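Mercuric reductase (Metallosphaera sedula, PDB 4YWO) probably catalyses the NADPH-dependent reduction of mercuric ion to elemental mercury, working as an FAD-containing homodimer of the pyridine nucleotide-disulfide oxidoreductase family. Local coordinates at residues A120-P125 against P299-A304; F140-G145 against L273-A278; I288-D291 against R295-N298. One frame throughout, in Å; residues are numbered along the deposited sequence.

Contact 1 of 3, residues A120-P125 against P299-A304. With FAD (flavin-adenine dinucleotide), chain B.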
# COMPACT_ATOMS: atom_id res chain seq x y z
N ALA A 120 9.69 -18.58 -34.64
CA ALA A 120 10.07 -17.62 -35.68
C ALA A 120 11.55 -17.38 -35.69
O ALA A 120 12.20 -17.24 -34.62
CB ALA A 120 9.33 -16.31 -35.57
N ARG A 121 12.15 -17.23 -36.91
CA ARG A 121 13.53 -16.76 -37.08
C ARG A 121 13.60 -15.83 -38.26
O ARG A 121 12.91 -16.11 -39.26
CB ARG A 121 14.49 -17.95 -37.39
CG ARG A 121 14.61 -18.92 -36.22
CD ARG A 121 15.53 -20.09 -36.50
NE ARG A 121 15.76 -20.78 -35.22
CZ ARG A 121 16.82 -20.60 -34.44
NH1 ARG A 121 17.81 -19.80 -34.79
NH2 ARG A 121 16.89 -21.29 -33.31
N PHE A 122 14.37 -14.77 -38.15
CA PHE A 122 14.50 -13.80 -39.21
C PHE A 122 15.30 -14.42 -40.38
O PHE A 122 16.33 -15.08 -40.10
CB PHE A 122 15.11 -12.50 -38.82
CG PHE A 122 14.11 -11.65 -38.02
CD1 PHE A 122 14.05 -11.82 -36.67
CD2 PHE A 122 13.34 -10.78 -38.61
CE1 PHE A 122 13.14 -11.06 -35.93
CE2 PHE A 122 12.34 -10.05 -37.90
CZ PHE A 122 12.29 -10.25 -36.54
N ILE A 123 14.79 -14.14 -41.56
CA ILE A 123 15.53 -14.51 -42.81
C ILE A 123 15.84 -13.32 -43.70
O ILE A 123 16.58 -13.49 -44.73
CB ILE A 123 14.74 -15.61 -43.57
CG1 ILE A 123 13.36 -15.15 -44.01
CG2 ILE A 123 14.69 -16.93 -42.78
CD1 ILE A 123 12.44 -16.18 -44.71
N SER A 124 15.33 -12.12 -43.41
CA SER A 124 15.63 -10.94 -44.15
C SER A 124 15.22 -9.78 -43.23
O SER A 124 14.55 -10.02 -42.21
CB SER A 124 14.84 -10.87 -45.41
OG SER A 124 13.53 -10.39 -45.28
N PRO A 125 15.53 -8.57 -43.64
CA PRO A 125 15.11 -7.41 -42.86
C PRO A 125 13.63 -7.23 -42.78
O PRO A 125 13.18 -6.40 -41.91
CB PRO A 125 15.71 -6.23 -43.66
CG PRO A 125 16.92 -6.81 -44.30
CD PRO A 125 16.46 -8.15 -44.72
N PRO A 299 15.35 0.09 -38.84
CA PRO A 299 14.30 1.02 -38.38
C PRO A 299 12.88 0.55 -38.49
O PRO A 299 11.97 1.20 -37.97
CB PRO A 299 14.54 2.30 -39.30
CG PRO A 299 15.05 1.64 -40.56
CD PRO A 299 15.95 0.53 -40.15
N HIS A 300 12.66 -0.63 -39.09
CA HIS A 300 11.35 -1.21 -39.12
C HIS A 300 11.12 -2.28 -38.02
O HIS A 300 10.05 -2.89 -38.04
CB HIS A 300 11.14 -1.91 -40.44
CG HIS A 300 11.29 -0.99 -41.60
ND1 HIS A 300 10.37 0.00 -41.87
CD2 HIS A 300 12.32 -0.79 -42.46
CE1 HIS A 300 10.77 0.71 -42.91
NE2 HIS A 300 11.96 0.26 -43.28
N ILE A 301 12.09 -2.47 -37.19
CA ILE A 301 12.07 -3.56 -36.14
C ILE A 301 12.30 -2.85 -34.79
O ILE A 301 13.31 -2.14 -34.58
CB ILE A 301 13.07 -4.65 -36.39
CG1 ILE A 301 12.78 -5.28 -37.73
CG2 ILE A 301 13.04 -5.69 -35.25
CD1 ILE A 301 13.70 -6.42 -38.10
N TYR A 302 11.34 -3.13 -33.88
CA TYR A 302 11.40 -2.63 -32.50
C TYR A 302 11.45 -3.89 -31.62
O TYR A 302 11.23 -5.04 -32.06
CB TYR A 302 10.13 -1.87 -32.26
CG TYR A 302 10.06 -0.55 -32.99
CD1 TYR A 302 9.72 -0.53 -34.32
CD2 TYR A 302 10.17 0.64 -32.31
CE1 TYR A 302 9.65 0.67 -35.00
CE2 TYR A 302 10.12 1.86 -32.99
CZ TYR A 302 9.79 1.85 -34.29
OH TYR A 302 9.67 2.99 -35.08
N ALA A 303 11.76 -3.67 -30.33
CA ALA A 303 11.85 -4.81 -29.40
C ALA A 303 11.35 -4.36 -27.99
O ALA A 303 11.38 -3.18 -27.69
CB ALA A 303 13.20 -5.36 -29.32
N ALA A 304 10.90 -5.30 -27.19
CA ALA A 304 10.23 -4.93 -25.91
C ALA A 304 10.36 -6.11 -24.97
O ALA A 304 10.31 -7.28 -25.41
CB ALA A 304 8.80 -4.62 -26.16
PA FAD B . 8.05 -13.66 -22.24
O1A FAD B . 6.71 -13.58 -21.55
O2A FAD B . 8.97 -14.83 -21.97
O5B FAD B . 7.80 -13.59 -23.83
C5B FAD B . 8.38 -14.55 -24.70
C4B FAD B . 7.29 -15.42 -25.31
O4B FAD B . 7.41 -15.42 -26.74
C3B FAD B . 7.39 -16.86 -24.83
O3B FAD B . 6.19 -17.24 -24.15
C2B FAD B . 7.58 -17.71 -26.07
O2B FAD B . 6.50 -18.64 -26.20
C1B FAD B . 7.57 -16.75 -27.25
N9A FAD B . 8.86 -16.84 -27.98
C8A FAD B . 10.09 -16.75 -27.43
N7A FAD B . 11.06 -16.88 -28.37
C5A FAD B . 10.45 -17.07 -29.56
C6A FAD B . 10.88 -17.28 -30.96
N6A FAD B . 12.19 -17.31 -31.29
N1A FAD B . 9.92 -17.43 -31.90
C2A FAD B . 8.61 -17.39 -31.59
N3A FAD B . 8.15 -17.21 -30.34
C4A FAD B . 9.00 -17.04 -29.30
N1 FAD B . 8.08 -9.63 -12.79
C2 FAD B . 7.35 -8.79 -12.02
O2 FAD B . 7.13 -7.63 -12.44
N3 FAD B . 6.84 -9.15 -10.82
C4 FAD B . 7.03 -10.37 -10.31
O4 FAD B . 6.54 -10.67 -9.20
C4X FAD B . 7.82 -11.35 -11.08
N5 FAD B . 8.06 -12.60 -10.63
C5X FAD B . 8.79 -13.47 -11.36
C6 FAD B . 9.02 -14.75 -10.88
C7 FAD B . 9.77 -15.66 -11.63
C7M FAD B . 10.02 -17.05 -11.10
C8 FAD B . 10.33 -15.25 -12.94
C8M FAD B . 11.14 -16.23 -13.75
C9 FAD B . 10.10 -13.97 -13.43
C9A FAD B . 9.35 -13.07 -12.69
N10 FAD B . 9.12 -11.77 -13.17
C10 FAD B . 8.35 -10.89 -12.39
C1' FAD B . 9.65 -11.35 -14.47
C2' FAD B . 8.54 -11.36 -15.51
O2' FAD B . 7.89 -12.64 -15.49
C3' FAD B . 9.10 -11.10 -16.91
O3' FAD B . 9.88 -9.90 -16.89
C4' FAD B . 7.97 -10.95 -17.92
O4' FAD B . 7.30 -12.21 -18.08
C5' FAD B . 8.51 -10.49 -19.27
O5' FAD B . 7.60 -10.88 -20.30
P FAD B . 8.08 -10.90 -21.84
O1P FAD B . 6.85 -10.97 -22.71
O2P FAD B . 9.08 -9.78 -22.04
O3P FAD B . 8.86 -12.30 -21.95
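Phe-122 and Ile-301 approach from opposite directions and meet through the ring carbon CE2 and the methyl CD1, 3.9 Å apart; the methyl comes at the ring obliquely. The same Ile-301 CD1 lies 3.8 Å from Pro-125 O, so this one methyl group carries the whole direct contact. Its reach follows from an extended side chain: CG1 stands beside the backbone N, anti to the carbonyl carbon (chi1 -59°), and CD1 continues straight outward. Around the pair, Phe-140 packs edge-to-face with Phe-122, and Ala-278 touches both Phe-122 and Ile-301. Pro-125 O is not left to the methyl, because it accepts a hydrogen bond from Asn-298 ND2. A classic beta bulge at Ile-123 and Ser-124 bends the chain between Phe-122 and Pro-125. At the other end of 120-125 the backbone reads the adenine of FAD: Ala-120 N donates to FAD N1A at 3.0 Å, with an angle of 153° at the hydrogen, and FAD N6A returns a weak bond to Ala-120 O at 3.3 Å. Donor and acceptor alternate as on the pairing edge of a base, which is suited to adenine. The chemistry is thus divided: apolar packing joins the three-stranded antiparallel sheet to edge strand 301-303 of the parallel sheet, while main-chain polarity two residues from Phe-122 recognises the cofactor.

Contact 2 of 3, residues F140-G145 against L273-A278. With FAD (flavin-adenine dinucleotide), chain B.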
# COMPACT_ATOMS: atom_id res chain seq x y z
N PHE A 140 8.05 -5.01 -37.37
CA PHE A 140 8.13 -6.10 -36.37
C PHE A 140 8.29 -5.54 -34.97
O PHE A 140 9.07 -4.57 -34.72
CB PHE A 140 9.29 -7.08 -36.58
CG PHE A 140 9.09 -7.96 -37.81
CD1 PHE A 140 9.37 -7.43 -39.05
CD2 PHE A 140 8.73 -9.27 -37.72
CE1 PHE A 140 9.26 -8.22 -40.20
CE2 PHE A 140 8.62 -10.05 -38.89
CZ PHE A 140 8.81 -9.49 -40.09
N VAL A 141 7.70 -6.24 -34.01
CA VAL A 141 8.06 -6.04 -32.62
C VAL A 141 8.54 -7.35 -32.05
O VAL A 141 7.78 -8.38 -32.09
CB VAL A 141 6.82 -5.53 -31.82
CG1 VAL A 141 7.18 -5.51 -30.31
CG2 VAL A 141 6.33 -4.19 -32.32
N ILE A 142 9.80 -7.39 -31.63
CA ILE A 142 10.38 -8.59 -31.05
C ILE A 142 10.14 -8.58 -29.54
O ILE A 142 10.64 -7.67 -28.88
CB ILE A 142 11.88 -8.73 -31.35
CG1 ILE A 142 12.10 -8.65 -32.91
CG2 ILE A 142 12.47 -10.00 -30.77
CD1 ILE A 142 13.52 -8.62 -33.27
N ALA A 143 9.51 -9.65 -29.05
CA ALA A 143 9.14 -9.71 -27.59
C ALA A 143 9.26 -11.15 -27.11
O ALA A 143 8.32 -11.79 -26.63
CB ALA A 143 7.71 -9.25 -27.52
N THR A 144 10.47 -11.73 -27.26
CA THR A 144 10.68 -13.16 -27.09
C THR A 144 11.16 -13.54 -25.74
O THR A 144 11.34 -14.69 -25.45
CB THR A 144 11.73 -13.67 -28.14
OG1 THR A 144 12.85 -12.72 -28.18
CG2 THR A 144 11.05 -13.72 -29.48
N GLY A 145 11.23 -12.56 -24.80
CA GLY A 145 11.54 -12.93 -23.45
C GLY A 145 12.93 -13.36 -23.14
O GLY A 145 13.87 -13.00 -23.81
N LEU A 273 17.49 -15.88 -32.92
CA LEU A 273 16.39 -15.50 -33.79
C LEU A 273 16.82 -15.16 -35.20
O LEU A 273 16.05 -14.56 -35.97
CB LEU A 273 15.69 -14.17 -33.25
CG LEU A 273 15.18 -14.22 -31.82
CD1 LEU A 273 14.65 -12.89 -31.37
CD2 LEU A 273 14.08 -15.29 -31.69
N GLY A 274 18.08 -15.49 -35.55
CA GLY A 274 18.54 -15.02 -36.85
C GLY A 274 18.69 -13.53 -37.04
O GLY A 274 18.49 -13.00 -38.10
N LEU A 275 18.99 -12.82 -35.95
CA LEU A 275 19.01 -11.38 -35.95
C LEU A 275 19.93 -10.75 -36.99
O LEU A 275 19.59 -9.71 -37.53
CB LEU A 275 19.34 -10.85 -34.53
CG LEU A 275 18.33 -11.21 -33.48
CD1 LEU A 275 18.81 -10.73 -32.12
CD2 LEU A 275 16.97 -10.65 -33.75
N GLU A 276 21.05 -11.42 -37.25
CA GLU A 276 22.00 -10.95 -38.23
C GLU A 276 21.36 -10.89 -39.64
O GLU A 276 21.75 -10.10 -40.47
CB GLU A 276 23.29 -11.82 -38.17
CG GLU A 276 23.06 -13.25 -38.67
CD GLU A 276 22.51 -14.24 -37.64
OE1 GLU A 276 22.09 -13.87 -36.50
OE2 GLU A 276 22.50 -15.48 -37.93
N ASN A 277 20.32 -11.69 -39.93
CA ASN A 277 19.65 -11.61 -41.18
C ASN A 277 18.79 -10.41 -41.38
O ASN A 277 18.30 -10.08 -42.50
CB ASN A 277 18.82 -12.92 -41.43
CG ASN A 277 19.62 -14.21 -41.45
OD1 ASN A 277 19.20 -15.27 -40.94
ND2 ASN A 277 20.85 -14.13 -41.97
N ALA A 278 18.47 -9.75 -40.23
CA ALA A 278 17.54 -8.64 -40.24
C ALA A 278 18.28 -7.32 -39.92
O ALA A 278 17.60 -6.29 -39.82
CB ALA A 278 16.44 -8.89 -39.21
PA FAD B . 8.05 -13.66 -22.24
O1A FAD B . 6.71 -13.58 -21.55
O2A FAD B . 8.97 -14.83 -21.97
O5B FAD B . 7.80 -13.59 -23.83
C5B FAD B . 8.38 -14.55 -24.70
C4B FAD B . 7.29 -15.42 -25.31
O4B FAD B . 7.41 -15.42 -26.74
C3B FAD B . 7.39 -16.86 -24.83
O3B FAD B . 6.19 -17.24 -24.15
C2B FAD B . 7.58 -17.71 -26.07
O2B FAD B . 6.50 -18.64 -26.20
C1B FAD B . 7.57 -16.75 -27.25
N9A FAD B . 8.86 -16.84 -27.98
C8A FAD B . 10.09 -16.75 -27.43
N7A FAD B . 11.06 -16.88 -28.37
C5A FAD B . 10.45 -17.07 -29.56
C6A FAD B . 10.88 -17.28 -30.96
N6A FAD B . 12.19 -17.31 -31.29
N1A FAD B . 9.92 -17.43 -31.90
C2A FAD B . 8.61 -17.39 -31.59
N3A FAD B . 8.15 -17.21 -30.34
C4A FAD B . 9.00 -17.04 -29.30
N1 FAD B . 8.08 -9.63 -12.79
C2 FAD B . 7.35 -8.79 -12.02
O2 FAD B . 7.13 -7.63 -12.44
N3 FAD B . 6.84 -9.15 -10.82
C4 FAD B . 7.03 -10.37 -10.31
O4 FAD B . 6.54 -10.67 -9.20
C4X FAD B . 7.82 -11.35 -11.08
N5 FAD B . 8.06 -12.60 -10.63
C5X FAD B . 8.79 -13.47 -11.36
C6 FAD B . 9.02 -14.75 -10.88
C7 FAD B . 9.77 -15.66 -11.63
C7M FAD B . 10.02 -17.05 -11.10
C8 FAD B . 10.33 -15.25 -12.94
C8M FAD B . 11.14 -16.23 -13.75
C9 FAD B . 10.10 -13.97 -13.43
C9A FAD B . 9.35 -13.07 -12.69
N10 FAD B . 9.12 -11.77 -13.17
C10 FAD B . 8.35 -10.89 -12.39
C1' FAD B . 9.65 -11.35 -14.47
C2' FAD B . 8.54 -11.36 -15.51
O2' FAD B . 7.89 -12.64 -15.49
C3' FAD B . 9.10 -11.10 -16.91
O3' FAD B . 9.88 -9.90 -16.89
C4' FAD B . 7.97 -10.95 -17.92
O4' FAD B . 7.30 -12.21 -18.08
C5' FAD B . 8.51 -10.49 -19.27
O5' FAD B . 7.60 -10.88 -20.30
P FAD B . 8.08 -10.90 -21.84
O1P FAD B . 6.85 -10.97 -22.71
O2P FAD B . 9.08 -9.78 -22.04
O3P FAD B . 8.86 -12.30 -21.95
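Leu-273 and Thr-144 reach toward each other tip to tip, Leu-273 CD1 ending 3.7 Å from Thr-144 OG1, a contact of methyl with hydroxyl oxygen. The hydroxyl's polar partner lies elsewhere: OG1 is hydrogen-bonded to Asn-270 O. Ile-142 meets the same leucine methyl differently, the two side chains sliding past one another in opposite directions with Ile-142 CG2 at 3.7 Å from Leu-273 CD1. The other branch of Ile-142 slants across Leu-275, CD1 to CD2 at 4.0 Å. Thr-144 holds OG1 between its backbone N and carbonyl carbon (chi1 44°), which turns CG2 over the face of the adenine, 3.4 Å from FAD C5A. Farther along, Gly-145 CA passes 3.1 Å from FAD O3P, the bridging oxygen of the pyrophosphate. Ala-143, Thr-144 and Gly-145 match the ATG motif familiar in flavoproteins with two dinucleotide-binding domains. In the fold, strand 139-142 runs between 16-21 and 301-303 of the parallel sheet; Val-141 bonds through its backbone to Ala-19 and Ile-21, and Ile-142 to Tyr-302. The loop 273-278 covers the side of this strand from which Ile-142 projects, beside Phe-122 of strand 120-124.

Contact 3 of 3, residues I288-D291 against R295-N298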
# COMPACT_ATOMS: atom_id res chain seq x y z
N ILE A 288 18.71 -7.47 -27.12
CA ILE A 288 18.56 -6.68 -28.36
C ILE A 288 18.91 -5.26 -28.09
O ILE A 288 18.35 -4.59 -27.18
CB ILE A 288 17.21 -6.87 -29.04
CG1 ILE A 288 17.10 -8.37 -29.46
CG2 ILE A 288 17.02 -5.94 -30.22
CD1 ILE A 288 15.79 -8.75 -30.05
N LYS A 289 19.79 -4.73 -28.92
CA LYS A 289 20.17 -3.28 -28.93
C LYS A 289 19.15 -2.43 -29.53
O LYS A 289 18.75 -2.57 -30.70
CB LYS A 289 21.49 -3.11 -29.68
CG LYS A 289 22.04 -1.66 -29.61
CD LYS A 289 23.48 -1.81 -30.14
CE LYS A 289 24.34 -0.61 -29.86
NZ LYS A 289 23.70 0.65 -30.32
N VAL A 290 18.62 -1.50 -28.70
CA VAL A 290 17.60 -0.56 -29.10
C VAL A 290 17.91 0.87 -28.61
O VAL A 290 18.70 1.01 -27.65
CB VAL A 290 16.12 -0.86 -28.63
CG1 VAL A 290 15.61 -2.16 -29.24
CG2 VAL A 290 16.02 -0.85 -27.07
N ASP A 291 17.32 1.83 -29.29
CA ASP A 291 17.39 3.23 -28.79
C ASP A 291 16.32 3.46 -27.73
O ASP A 291 15.62 2.54 -27.39
CB ASP A 291 17.34 4.21 -29.94
CG ASP A 291 16.06 4.24 -30.66
OD1 ASP A 291 15.03 3.73 -30.17
OD2 ASP A 291 16.00 4.81 -31.82
N ARG A 295 13.53 1.18 -30.75
CA ARG A 295 13.84 0.85 -32.17
C ARG A 295 15.20 0.25 -32.31
O ARG A 295 16.22 0.72 -31.75
CB ARG A 295 13.73 2.17 -32.99
CG ARG A 295 13.67 1.99 -34.51
CD ARG A 295 13.61 3.41 -35.19
NE ARG A 295 12.39 4.14 -34.73
CZ ARG A 295 12.34 5.16 -33.82
NH1 ARG A 295 13.43 5.63 -33.22
NH2 ARG A 295 11.19 5.70 -33.49
N THR A 296 15.33 -0.85 -33.09
CA THR A 296 16.62 -1.49 -33.27
C THR A 296 17.43 -0.72 -34.38
O THR A 296 16.93 0.22 -34.94
CB THR A 296 16.48 -2.99 -33.79
OG1 THR A 296 15.92 -3.06 -35.12
CG2 THR A 296 15.63 -3.84 -32.82
N ASP A 297 18.55 -1.28 -34.74
CA ASP A 297 19.34 -0.78 -35.96
C ASP A 297 18.61 -0.92 -37.28
O ASP A 297 18.88 -0.13 -38.21
CB ASP A 297 20.72 -1.43 -35.99
CG ASP A 297 21.57 -0.96 -34.82
OD1 ASP A 297 22.09 0.16 -34.91
OD2 ASP A 297 21.72 -1.64 -33.80
N ASN A 298 17.63 -1.83 -37.38
CA ASN A 298 16.71 -1.87 -38.48
C ASN A 298 15.57 -1.04 -38.14
O ASN A 298 14.84 -1.33 -37.20
CB ASN A 298 16.28 -3.31 -38.74
CG ASN A 298 15.28 -3.46 -39.81
OD1 ASN A 298 14.47 -2.58 -40.17
ND2 ASN A 298 15.25 -4.68 -40.37
O HOH W 1 19.89 -3.37 -33.14
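Asp-291 and Arg-295 grip each other through both backbone and side chain, and the aspartate can be traced outward atom by atom. CB lies 4.1 Å from Arg-295 O, the carbonyl that accepts a hydrogen bond from Asp-291 N at 2.9 Å. CG is placed between the backbone N and the carbonyl carbon (chi1 67°), which folds the carboxylate back over the opposing chain. OD1 then takes the hydrogen of Arg-295 N at 3.0 Å, met from above the carboxylate, 45° out of its plane; it also accepts from Glu-293 N, as in an Asx turn. OD2 forms a salt bridge with Arg-295 NH1 at 3.0 Å, though as a hydrogen bond it is weak. There the carboxylate oxygen sits at the edge of the guanidinium, near its plane, while the two groups' planes are 76° apart, so they do not engage as a flat, two-pronged pair. Other partners hold the guanidinium: NH2 pairs with Glu-293 and NE bonds to Tyr-302 OH.

Beyond this polar end, Thr-296 CG2 packs against Ile-288 CG2 at 3.6 Å and Val-290 CG1 at 4.0 Å, while its hydroxyl is hydrogen-bonded to Ile-301 O. A water bridges the two segments, donating to Lys-289 O at 2.8 Å and to Asp-297 OD2, and accepting from Asp-297 N.

The chemistry implies a hairpin-like turn closed by reciprocal bonds, since one residue's amide and carboxylate answer the other's carbonyl and amide. The carboxylate is held at both oxygens, which, with a guanidinium beside it, would probably favour its ionised form, and the water replaces a direct backbone link farther along.

Followed from the N terminus, the chain leaves 120-125 and is met again by 299-304 after 173 residues, so contact 1 closes the longest of the three loops. Contacts 2 and 3 both fall within that span and follow one another without crossing: 140-145 is met by 273-278, and then 288-291 by 295-298 after three intervening residues. The excursion spanned by contacts 1 and 2 includes the parallel sheet formed by 176-180, 199-203, 231-233 and 260-263, probably the NADP-binding domain as in relatives. Phe-122 N to Leu-273 O joins contacts 1 and 2, which touch FAD; Thr-296 and Ile-301 join contact 3, farther out, its Ile-288 side chain about 9 Å from FAD.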